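PDB 2XSU: catechol 1,2 dioxygenase from Acinetobacter radioresistens, which probably uses ferric iron and O2 to cleave the ring of catechol between its two hydroxyl-bearing carbons, yielding cis,cis-muconate. Local coordinates for residues 158-163 / 177-182; 196-201 / 224-229; 240-245 / 285-290. The protein carries 1 engineered substitution. All coordinates share one frame; numbering follows the deposited sequence.

Contact 1 (158-163 / 177-182)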
loop_
_atom_site.group_PDB
_atom_site.type_symbol
_atom_site.label_atom_id
_atom_site.label_comp_id
_atom_site.label_asym_id
_atom_site.label_seq_id
_atom_site.Cartn_x
_atom_site.Cartn_y
_atom_site.Cartn_z
ATOM N N VAL A 158 -27.393 -6.659 -9.645
ATOM C CA VAL A 158 -26.934 -7.939 -9.054
ATOM C C VAL A 158 -25.676 -8.443 -9.744
ATOM O O VAL A 158 -25.503 -8.296 -10.974
ATOM C CB VAL A 158 -28.060 -9.024 -9.063
ATOM C CG1 VAL A 158 -29.092 -8.727 -7.986
ATOM C CG2 VAL A 158 -28.748 -9.055 -10.409
ATOM N N TRP A 159 -24.762 -8.990 -8.947
ATOM C CA TRP A 159 -23.610 -9.695 -9.494
ATOM C C TRP A 159 -23.216 -10.844 -8.580
ATOM O O TRP A 159 -23.370 -10.757 -7.357
ATOM C CB TRP A 159 -22.429 -8.726 -9.806
ATOM C CG TRP A 159 -21.720 -8.025 -8.599
ATOM C CD1 TRP A 159 -20.482 -8.323 -8.102
ATOM C CD2 TRP A 159 -22.205 -6.896 -7.833
ATOM N NE1 TRP A 159 -20.175 -7.466 -7.049
ATOM C CE2 TRP A 159 -21.207 -6.581 -6.870
ATOM C CE3 TRP A 159 -23.391 -6.145 -7.852
ATOM C CZ2 TRP A 159 -21.371 -5.542 -5.918
ATOM C CZ3 TRP A 159 -23.567 -5.107 -6.920
ATOM C CH2 TRP A 159 -22.540 -4.813 -5.955
ATOM N N HIS A 160 -22.715 -11.918 -9.174
ATOM C CA HIS A 160 -22.310 -13.099 -8.381
ATOM C C HIS A 160 -21.346 -14.007 -9.167
ATOM O O HIS A 160 -21.133 -13.801 -10.386
ATOM C CB HIS A 160 -23.547 -13.865 -7.856
ATOM C CG HIS A 160 -24.331 -14.614 -8.896
ATOM N ND1 HIS A 160 -23.906 -15.809 -9.456
ATOM C CD2 HIS A 160 -25.557 -14.363 -9.423
ATOM C CE1 HIS A 160 -24.834 -16.241 -10.303
ATOM N NE2 HIS A 160 -25.849 -15.392 -10.288
ATOM N N ALA A 161 -20.783 -14.979 -8.452
ATOM C CA ALA A 161 -19.820 -15.949 -8.990
ATOM C C ALA A 161 -20.453 -17.086 -9.790
ATOM O O ALA A 161 -21.642 -17.475 -9.582
ATOM C CB ALA A 161 -18.963 -16.529 -7.863
ATOM N N ASN A 162 -19.645 -17.626 -10.695
ATOM C CA ASN A 162 -20.045 -18.832 -11.454
ATOM C C ASN A 162 -19.861 -20.130 -10.653
ATOM O O ASN A 162 -19.607 -20.089 -9.433
ATOM C CB ASN A 162 -19.356 -18.877 -12.842
ATOM C CG ASN A 162 -17.895 -19.311 -12.779
ATOM O OD1 ASN A 162 -17.309 -19.551 -11.708
ATOM N ND2 ASN A 162 -17.296 -19.432 -13.969
ATOM N N SER A 163 -19.985 -21.276 -11.334
ATOM C CA SER A 163 -19.956 -22.586 -10.648
ATOM C C SER A 163 -18.597 -22.955 -10.061
ATOM O O SER A 163 -18.517 -23.898 -9.259
ATOM C CB SER A 163 -20.427 -23.710 -11.575
ATOM O OG SER A 163 -19.395 -24.122 -12.441
ATOM N N PHE A 177 -19.635 -9.297 -18.806
ATOM C CA PHE A 177 -20.827 -9.122 -17.953
ATOM C C PHE A 177 -21.607 -10.394 -17.608
ATOM O O PHE A 177 -22.742 -10.308 -17.154
ATOM C CB PHE A 177 -21.758 -8.034 -18.498
ATOM C CG PHE A 177 -21.186 -6.659 -18.374
ATOM C CD1 PHE A 177 -21.076 -6.057 -17.124
ATOM C CD2 PHE A 177 -20.763 -5.967 -19.503
ATOM C CE1 PHE A 177 -20.545 -4.761 -16.985
ATOM C CE2 PHE A 177 -20.238 -4.678 -19.393
ATOM C CZ PHE A 177 -20.121 -4.074 -18.118
ATOM N N ASN A 178 -20.992 -11.553 -17.811
ATOM C CA ASN A 178 -21.662 -12.789 -17.386
ATOM C C ASN A 178 -21.989 -12.674 -15.879
ATOM O O ASN A 178 -21.147 -12.230 -15.081
ATOM C CB ASN A 178 -20.807 -14.011 -17.662
ATOM C CG ASN A 178 -21.605 -15.313 -17.585
ATOM O OD1 ASN A 178 -22.723 -15.394 -18.108
ATOM N ND2 ASN A 178 -21.032 -16.329 -16.943
ATOM N N LEU A 179 -23.213 -13.050 -15.513
ATOM C CA LEU A 179 -23.699 -13.006 -14.115
ATOM C C LEU A 179 -23.667 -11.604 -13.489
ATOM O O LEU A 179 -23.496 -11.468 -12.274
ATOM C CB LEU A 179 -22.941 -14.048 -13.249
ATOM C CG LEU A 179 -22.870 -15.451 -13.886
ATOM C CD1 LEU A 179 -21.987 -16.388 -13.056
ATOM C CD2 LEU A 179 -24.285 -16.064 -14.035
ATOM N N ARG A 180 -23.865 -10.582 -14.326
ATOM C CA ARG A 180 -24.014 -9.196 -13.862
ATOM C C ARG A 180 -25.155 -8.555 -14.636
ATOM O O ARG A 180 -25.113 -8.486 -15.868
ATOM C CB ARG A 180 -22.710 -8.412 -14.131
ATOM C CG ARG A 180 -21.456 -9.002 -13.482
ATOM C CD ARG A 180 -20.206 -8.236 -13.944
ATOM N NE ARG A 180 -18.997 -8.768 -13.340
ATOM C CZ ARG A 180 -18.574 -8.470 -12.111
ATOM N NH1 ARG A 180 -19.282 -7.626 -11.355
ATOM N NH2 ARG A 180 -17.465 -9.030 -11.654
ATOM N N ARG A 181 -26.165 -8.060 -13.935
ATOM C CA ARG A 181 -27.340 -7.445 -14.571
ATOM C C ARG A 181 -27.900 -6.294 -13.747
ATOM O O ARG A 181 -27.789 -6.279 -12.502
ATOM C CB ARG A 181 -28.451 -8.461 -14.809
ATOM C CG ARG A 181 -28.132 -9.597 -15.781
ATOM C CD ARG A 181 -27.932 -9.107 -17.229
ATOM N NE ARG A 181 -27.773 -10.277 -18.103
ATOM C CZ ARG A 181 -26.621 -10.851 -18.408
ATOM N NH1 ARG A 181 -25.477 -10.358 -17.949
ATOM N NH2 ARG A 181 -26.592 -11.936 -19.204
ATOM N N THR A 182 -28.564 -5.366 -14.437
ATOM C CA THR A 182 -29.381 -4.361 -13.793
ATOM C C THR A 182 -30.814 -4.636 -14.210
ATOM O O THR A 182 -31.103 -4.702 -15.423
ATOM C CB THR A 182 -28.985 -2.940 -14.254
ATOM O OG1 THR A 182 -27.641 -2.687 -13.843
ATOM C CG2 THR A 182 -29.932 -1.876 -13.665
HETATM O O HOH W 1 -19.654 -12.390 -12.484
#

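Contact 2 (196-201 / 224-229). With FE (Fe (III) ion), chain B.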
loop_
_atom_site.group_PDB
_atom_site.type_symbol
_atom_site.label_atom_id
_atom_site.label_comp_id
_atom_site.label_asym_id
_atom_site.label_seq_id
_atom_site.Cartn_x
_atom_site.Cartn_y
_atom_site.Cartn_z
ATOM N N THR A 196 -27.752 -18.948 -12.243
ATOM C CA THR A 196 -27.196 -20.216 -11.767
ATOM C C THR A 196 -26.770 -20.072 -10.315
ATOM O O THR A 196 -26.561 -18.943 -9.838
ATOM C CB THR A 196 -26.017 -20.697 -12.612
ATOM O OG1 THR A 196 -25.024 -19.661 -12.737
ATOM C CG2 THR A 196 -26.508 -21.080 -14.010
ATOM N N MET A 197 -26.725 -21.197 -9.596
ATOM C CA MET A 197 -26.347 -21.176 -8.170
ATOM C C MET A 197 -24.895 -20.745 -7.986
ATOM O O MET A 197 -24.018 -21.407 -8.510
ATOM C CB MET A 197 -26.515 -22.587 -7.584
ATOM C CG MET A 197 -27.941 -22.971 -7.192
ATOM S SD MET A 197 -28.649 -21.982 -5.857
ATOM C CE MET A 197 -27.135 -21.360 -5.018
ATOM N N PRO A 198 -24.632 -19.615 -7.274
ATOM C CA PRO A 198 -23.230 -19.295 -6.992
ATOM C C PRO A 198 -22.613 -20.255 -5.988
ATOM O O PRO A 198 -23.303 -20.771 -5.110
ATOM C CB PRO A 198 -23.310 -17.901 -6.370
ATOM C CG PRO A 198 -24.616 -17.862 -5.707
ATOM C CD PRO A 198 -25.549 -18.644 -6.658
ATOM N N VAL A 199 -21.319 -20.509 -6.145
ATOM C CA VAL A 199 -20.555 -21.239 -5.139
ATOM C C VAL A 199 -19.649 -20.242 -4.420
ATOM O O VAL A 199 -19.259 -19.226 -4.984
ATOM C CB VAL A 199 -19.764 -22.395 -5.809
ATOM C CG1 VAL A 199 -18.591 -21.889 -6.566
ATOM C CG2 VAL A 199 -19.349 -23.414 -4.794
ATOM N N GLY A 200 -19.397 -20.504 -3.141
ATOM C CA GLY A 200 -18.434 -19.713 -2.393
ATOM C C GLY A 200 -17.043 -19.966 -2.959
ATOM O O GLY A 200 -16.819 -20.903 -3.726
ATOM N N TYR A 201 -16.096 -19.168 -2.532
ATOM C CA TYR A 201 -14.777 -19.179 -3.136
ATOM C C TYR A 201 -13.761 -18.688 -2.139
ATOM O O TYR A 201 -14.112 -18.023 -1.167
ATOM C CB TYR A 201 -14.787 -18.268 -4.369
ATOM C CG TYR A 201 -15.312 -16.862 -4.103
ATOM C CD1 TYR A 201 -14.457 -15.832 -3.684
ATOM C CD2 TYR A 201 -16.655 -16.553 -4.304
ATOM C CE1 TYR A 201 -14.920 -14.553 -3.471
ATOM C CE2 TYR A 201 -17.147 -15.260 -4.091
ATOM C CZ TYR A 201 -16.280 -14.261 -3.657
ATOM O OH TYR A 201 -16.736 -12.979 -3.425
ATOM N N SER A 224 -21.278 -18.879 -0.270
ATOM C CA SER A 224 -22.032 -18.466 -1.478
ATOM C C SER A 224 -22.902 -17.236 -1.169
ATOM O O SER A 224 -23.491 -17.105 -0.067
ATOM C CB SER A 224 -22.925 -19.593 -1.943
ATOM O OG SER A 224 -23.821 -19.907 -0.898
ATOM N N HIS A 225 -22.977 -16.318 -2.144
ATOM C CA HIS A 225 -23.733 -15.069 -1.942
ATOM C C HIS A 225 -24.017 -14.397 -3.292
ATOM O O HIS A 225 -23.358 -14.674 -4.299
ATOM C CB HIS A 225 -22.932 -14.070 -1.054
ATOM C CG HIS A 225 -21.581 -13.712 -1.615
ATOM N ND1 HIS A 225 -20.460 -14.501 -1.423
ATOM C CD2 HIS A 225 -21.172 -12.659 -2.377
ATOM C CE1 HIS A 225 -19.424 -13.952 -2.037
ATOM N NE2 HIS A 225 -19.820 -12.830 -2.619
ATOM N N VAL A 226 -25.019 -13.527 -3.292
ATOM C CA VAL A 226 -25.311 -12.666 -4.449
ATOM C C VAL A 226 -25.295 -11.218 -3.957
ATOM O O VAL A 226 -25.933 -10.878 -2.942
ATOM C CB VAL A 226 -26.709 -13.024 -5.060
ATOM C CG1 VAL A 226 -27.095 -12.033 -6.191
ATOM C CG2 VAL A 226 -26.711 -14.487 -5.585
ATOM N N HIS A 227 -24.561 -10.360 -4.670
ATOM C CA HIS A 227 -24.432 -8.952 -4.304
ATOM C C HIS A 227 -25.583 -8.123 -4.872
ATOM O O HIS A 227 -26.053 -8.401 -5.984
ATOM C CB HIS A 227 -23.140 -8.415 -4.959
ATOM C CG HIS A 227 -21.879 -8.977 -4.392
ATOM N ND1 HIS A 227 -21.294 -8.449 -3.264
ATOM C CD2 HIS A 227 -21.053 -9.982 -4.807
ATOM C CE1 HIS A 227 -20.175 -9.111 -2.993
ATOM N NE2 HIS A 227 -20.020 -10.066 -3.895
ATOM N N TYR A 228 -25.956 -7.056 -4.156
ATOM C CA TYR A 228 -26.979 -6.103 -4.591
ATOM C C TYR A 228 -26.572 -4.653 -4.362
ATOM O O TYR A 228 -26.103 -4.312 -3.276
ATOM C CB TYR A 228 -28.257 -6.299 -3.773
ATOM C CG TYR A 228 -29.117 -7.466 -4.120
ATOM C CD1 TYR A 228 -28.712 -8.770 -3.813
ATOM C CD2 TYR A 228 -30.387 -7.274 -4.710
ATOM C CE1 TYR A 228 -29.526 -9.858 -4.128
ATOM C CE2 TYR A 228 -31.221 -8.367 -5.005
ATOM C CZ TYR A 228 -30.769 -9.656 -4.704
ATOM O OH TYR A 228 -31.536 -10.746 -4.989
ATOM N N PHE A 229 -26.766 -3.802 -5.382
ATOM C CA PHE A 229 -27.058 -2.369 -5.142
ATOM C C PHE A 229 -28.542 -2.161 -5.453
ATOM O O PHE A 229 -29.012 -2.616 -6.505
ATOM C CB PHE A 229 -26.308 -1.423 -6.096
ATOM C CG PHE A 229 -24.827 -1.278 -5.855
ATOM C CD1 PHE A 229 -24.313 -1.035 -4.568
ATOM C CD2 PHE A 229 -23.932 -1.316 -6.930
ATOM C CE1 PHE A 229 -22.933 -0.867 -4.357
ATOM C CE2 PHE A 229 -22.568 -1.139 -6.724
ATOM C CZ PHE A 229 -22.058 -0.926 -5.431
HETATM FE FE FE B . -18.630 -11.622 -3.904
HETATM O O HOH W 2 -20.551 -16.912 -4.080
HETATM O O HOH W 3 -16.966 -10.277 -3.762
#

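Contact 3 (240-245 / 285-290)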
loop_
_atom_site.group_PDB
_atom_site.type_symbol
_atom_site.label_atom_id
_atom_site.label_comp_id
_atom_site.label_asym_id
_atom_site.label_seq_id
_atom_site.Cartn_x
_atom_site.Cartn_y
_atom_site.Cartn_z
ATOM N N THR A 240 -26.052 -4.354 -0.353
ATOM C CA THR A 240 -26.352 -5.546 0.462
ATOM C C THR A 240 -26.013 -6.846 -0.275
ATOM O O THR A 240 -25.366 -6.811 -1.319
ATOM C CB THR A 240 -27.824 -5.511 0.980
ATOM O OG1 THR A 240 -27.997 -6.474 2.039
ATOM C CG2 THR A 240 -28.789 -5.763 -0.154
ATOM N N GLN A 241 -26.351 -7.982 0.343
ATOM C CA GLN A 241 -26.257 -9.293 -0.306
ATOM C C GLN A 241 -27.267 -10.236 0.331
ATOM O O GLN A 241 -27.849 -9.914 1.356
ATOM C CB GLN A 241 -24.873 -9.898 -0.151
ATOM C CG GLN A 241 -24.549 -10.416 1.212
ATOM C CD GLN A 241 -23.123 -10.926 1.313
ATOM O OE1 GLN A 241 -22.296 -10.712 0.405
ATOM N NE2 GLN A 241 -22.827 -11.594 2.424
ATOM N N PHE A 242 -27.450 -11.402 -0.282
ATOM C CA PHE A 242 -27.936 -12.525 0.516
ATOM C C PHE A 242 -26.917 -13.642 0.500
ATOM O O PHE A 242 -26.128 -13.776 -0.462
ATOM C CB PHE A 242 -29.356 -13.037 0.125
ATOM C CG PHE A 242 -29.469 -13.656 -1.242
ATOM C CD1 PHE A 242 -28.999 -14.949 -1.499
ATOM C CD2 PHE A 242 -30.102 -12.972 -2.292
ATOM C CE1 PHE A 242 -29.090 -15.534 -2.779
ATOM C CE2 PHE A 242 -30.223 -13.554 -3.572
ATOM C CZ PHE A 242 -29.710 -14.827 -3.827
ATOM N N ASN A 243 -26.890 -14.400 1.605
ATOM C CA ASN A 243 -26.146 -15.648 1.694
ATOM C C ASN A 243 -27.153 -16.769 1.661
ATOM O O ASN A 243 -28.372 -16.525 1.753
ATOM C CB ASN A 243 -25.402 -15.727 3.015
ATOM C CG ASN A 243 -24.236 -14.817 3.062
ATOM O OD1 ASN A 243 -23.215 -15.063 2.403
ATOM N ND2 ASN A 243 -24.371 -13.728 3.807
ATOM N N ILE A 244 -26.650 -17.981 1.430
ATOM C CA ILE A 244 -27.537 -19.134 1.250
ATOM C C ILE A 244 -27.340 -20.095 2.396
ATOM O O ILE A 244 -26.202 -20.519 2.687
ATOM C CB ILE A 244 -27.265 -19.808 -0.114
ATOM C CG1 ILE A 244 -27.542 -18.807 -1.247
ATOM C CG2 ILE A 244 -28.139 -21.078 -0.274
ATOM C CD1 ILE A 244 -27.205 -19.291 -2.620
ATOM N N GLU A 245 -28.449 -20.427 3.065
ATOM C CA GLU A 245 -28.447 -21.347 4.196
ATOM C C GLU A 245 -27.878 -22.685 3.735
ATOM O O GLU A 245 -28.131 -23.122 2.606
ATOM C CB GLU A 245 -29.887 -21.526 4.713
ATOM C CG GLU A 245 -29.997 -22.246 6.033
ATOM C CD GLU A 245 -29.253 -21.555 7.170
ATOM O OE1 GLU A 245 -29.661 -20.460 7.591
ATOM O OE2 GLU A 245 -28.267 -22.152 7.663
ATOM N N LYS A 285 -33.615 -24.334 -8.333
ATOM C CA LYS A 285 -33.646 -23.757 -7.010
ATOM C C LYS A 285 -34.310 -22.415 -7.092
ATOM O O LYS A 285 -34.192 -21.727 -8.131
ATOM C CB LYS A 285 -32.220 -23.594 -6.474
ATOM C CG LYS A 285 -31.436 -24.910 -6.386
ATOM C CD LYS A 285 -31.757 -25.681 -5.140
ATOM C CE LYS A 285 -30.684 -26.723 -4.912
ATOM N NZ LYS A 285 -30.809 -27.853 -5.882
ATOM N N HIS A 286 -34.999 -22.057 -6.021
ATOM C CA HIS A 286 -35.704 -20.783 -5.942
ATOM C C HIS A 286 -35.418 -20.010 -4.655
ATOM O O HIS A 286 -35.543 -20.545 -3.548
ATOM C CB HIS A 286 -37.218 -21.004 -6.088
ATOM C CG HIS A 286 -37.999 -19.734 -6.145
ATOM N ND1 HIS A 286 -38.342 -19.019 -5.021
ATOM C CD2 HIS A 286 -38.506 -19.047 -7.201
ATOM C CE1 HIS A 286 -39.028 -17.943 -5.375
ATOM N NE2 HIS A 286 -39.160 -17.951 -6.692
ATOM N N ILE A 287 -35.058 -18.731 -4.800
ATOM C CA ILE A 287 -34.830 -17.855 -3.647
ATOM C C ILE A 287 -35.714 -16.629 -3.748
ATOM O O ILE A 287 -35.807 -16.003 -4.822
ATOM C CB ILE A 287 -33.339 -17.456 -3.547
ATOM C CG1 ILE A 287 -32.543 -18.679 -3.083
ATOM C CG2 ILE A 287 -33.155 -16.242 -2.603
ATOM C CD1 ILE A 287 -31.048 -18.503 -3.102
ATOM N N THR A 288 -36.403 -16.317 -2.642
ATOM C CA THR A 288 -37.108 -15.059 -2.487
ATOM C C THR A 288 -36.232 -14.102 -1.698
ATOM O O THR A 288 -35.786 -14.427 -0.579
ATOM C CB THR A 288 -38.480 -15.243 -1.751
ATOM O OG1 THR A 288 -39.302 -16.147 -2.505
ATOM C CG2 THR A 288 -39.228 -13.898 -1.587
ATOM N N PHE A 289 -35.977 -12.934 -2.278
ATOM C CA PHE A 289 -35.293 -11.879 -1.561
ATOM C C PHE A 289 -35.995 -10.528 -1.811
ATOM O O PHE A 289 -35.774 -9.859 -2.846
ATOM C CB PHE A 289 -33.811 -11.854 -1.960
ATOM C CG PHE A 289 -32.973 -10.895 -1.136
ATOM C CD1 PHE A 289 -32.712 -11.162 0.208
ATOM C CD2 PHE A 289 -32.425 -9.743 -1.726
ATOM C CE1 PHE A 289 -31.917 -10.275 0.975
ATOM C CE2 PHE A 289 -31.646 -8.847 -0.969
ATOM C CZ PHE A 289 -31.398 -9.121 0.382
ATOM N N ASN A 290 -36.861 -10.157 -0.869
ATOM C CA ASN A 290 -37.528 -8.858 -0.889
ATOM C C ASN A 290 -36.618 -7.795 -0.316
ATOM O O ASN A 290 -35.729 -8.081 0.527
ATOM C CB ASN A 290 -38.858 -8.920 -0.119
ATOM C CG ASN A 290 -39.776 -9.969 -0.666
ATOM O OD1 ASN A 290 -39.953 -10.082 -1.892
ATOM N ND2 ASN A 290 -40.343 -10.781 0.222
#

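Contact 1 (158-163 / 177-182)
Val-158 and Trp-159 pair with Arg-181 and Arg-180 in an antiparallel ladder of the catalytic beta-sandwich, just where a type II turn, Phe-177 to Arg-180, feeds the second strand. Val-158 and Arg-181 exchange two backbone bonds, Val-158 N to Arg-181 O at 2.9 Å and Arg-181 N to Val-158 O at 3.0 Å; a longer one, His-160 N to Leu-179 O at 3.2 Å, carries the pairing into the turn. Leu-179 takes the left-handed corner of that turn (phi 59°), which points its side chain at the other segment.

The apolar part follows from this. CB of Leu-179 lies over one face of the His-160 imidazole, 4.3 Å from its centroid, a CH-pi contact; CD2 meets His-160 CE1 at 3.8 Å, and CD1 packs on Asn-162 CB. ND1 of that ring is held by Ala-161 O, NE2 by Thr-195.

On the Trp-159 side, the extended Arg-180 chain brings its guanidinium to within 19° of parallel with the indole, NH1 being 3.5 Å from Trp-159 CD1. Leu-111 and Ser-168 carbonyls fix this group, and His-227, an iron ligand, stacks on Trp-159. Finally, one water donates to both His-160 O and Asn-178 O, at 2.9 and 3.0 Å.

Contact 2 (196-201 / 224-229)
Tyr-201 and His-225 meet at the ferric ion, the non-heme iron centre of an intradiol dioxygenase, where the loop 196-201 passes the strand that carries both histidine ligands. From CB of Tyr-201 the chain turns so that CG sits between the backbone N and the carbonyl carbon (chi1 52°), which swings the ring off its own backbone toward the metal. Its CD2 edge passes Val-199 O in the ring plane. Further out, CE2 comes 3.3 Å from CE1 of His-225; the two rings meet rim to rim, neither lying over the other's face. CZ lies 3.6 Å from the same His-225 CE1, and the tip, OH, binds the iron at 2.4 Å, the ion lying in the plane of the phenol.

His-225 NE2 and His-227 NE2 each bind the iron at 2.1 Å, and a water and Tyr-167 complete five ligands. Behind the metal, ND1 of His-225 bonds to Pro-223 O, which fixes the rotation of that imidazole.

The loop itself rests on the strand through Pro-198, whose CG meets Val-226 CG2 at 4.0 Å, and through its O, 3.4 Å from CB of Ser-224. No direct hydrogen bond joins the two segments; a water bridges instead, donating to Val-199 O and accepting from His-225 N.

At the iron, Tyr-201 OH and His-227 NE2 subtend 163°, whereas Tyr-201 OH and His-225 NE2 subtend about 90°. This is consistent with Tyr-201 and His-227 being the axial pair of the distorted trigonal bipyramid known in this family. There the axial tyrosine is the one that leaves the iron when catechol chelates it, and the Tyr-201 bond, longer than those to the two histidines, is consistent with that role.

Contact 3 (240-245 / 285-290)
In the interior of the transthyretin-like beta-sandwich, Phe-242 packs against Ile-287 and Phe-289 from a strand it does not pair with. Phe-242 CA and Phe-289 CA are 7.7 Å apart, too far for backbone pairing, and the gap is filled mainly by side chains.

Phe-242 touches both partners. With CG between its backbone N and carbonyl carbon (chi1 66°), the ring extends toward Ile-287, and the two side chains meet tip to tip. The gamma methyl of Ile-287, CG2, sits over one face of the phenyl, 4.1 Å from its centroid, and the delta methyl CD1 reaches Phe-242 CE1 at 3.6 Å. That same methyl also touches Ile-244 CD1 at 4.0 Å, the two isoleucines crossing at about a right angle.

Toward the other end, Phe-242 leans on Phe-289. Phe-242 CD2 and CB both lie over a face of the Phe-289 ring, CD2 being 3.7 Å from Phe-289 CG. The two rings cross obliquely, planes at 54°. At the rim of Phe-289, Thr-240 CG2 approaches CE2 near the ring plane, and Gln-241 O lies 3.8 Å from CZ; this carbonyl oxygen is buried without a polar partner.

Ala-264, on strand 263-269, touches both Phe-242 and Ile-287; in the sheet order that strand pairs with both segments' strands, parallel to 238-244 and antiparallel to 284-293. Strand 221-231 flanks 238-244 on its other side, with Val-226 against Phe-242, while strand 136-145, the other neighbour of 284-293, sends Ile-139 to Phe-242 and Leu-137 to Ile-287.

How the contacts relate
The three contacts follow one another along the chain, each closing before the next opens, all within the dioxygenase domain's beta-sandwich. Contacts 1 and 2 have centres about 8 Å apart and are joined where strand 155-159 pairs with 221-231, through a probable hydrogen bond from His-227 N to Trp-159 O. Contacts 2 and 3, about 9 Å apart, share the next pairing, 221-231 with 238-244. Contacts 1 and 3 do not touch; their centres are about 14 Å apart. The strand bearing both histidine ligands is thus held by backbone pairing from both sides, so that the iron site is built on a strand set between the Trp-159 strand and one backed by an apolar interior.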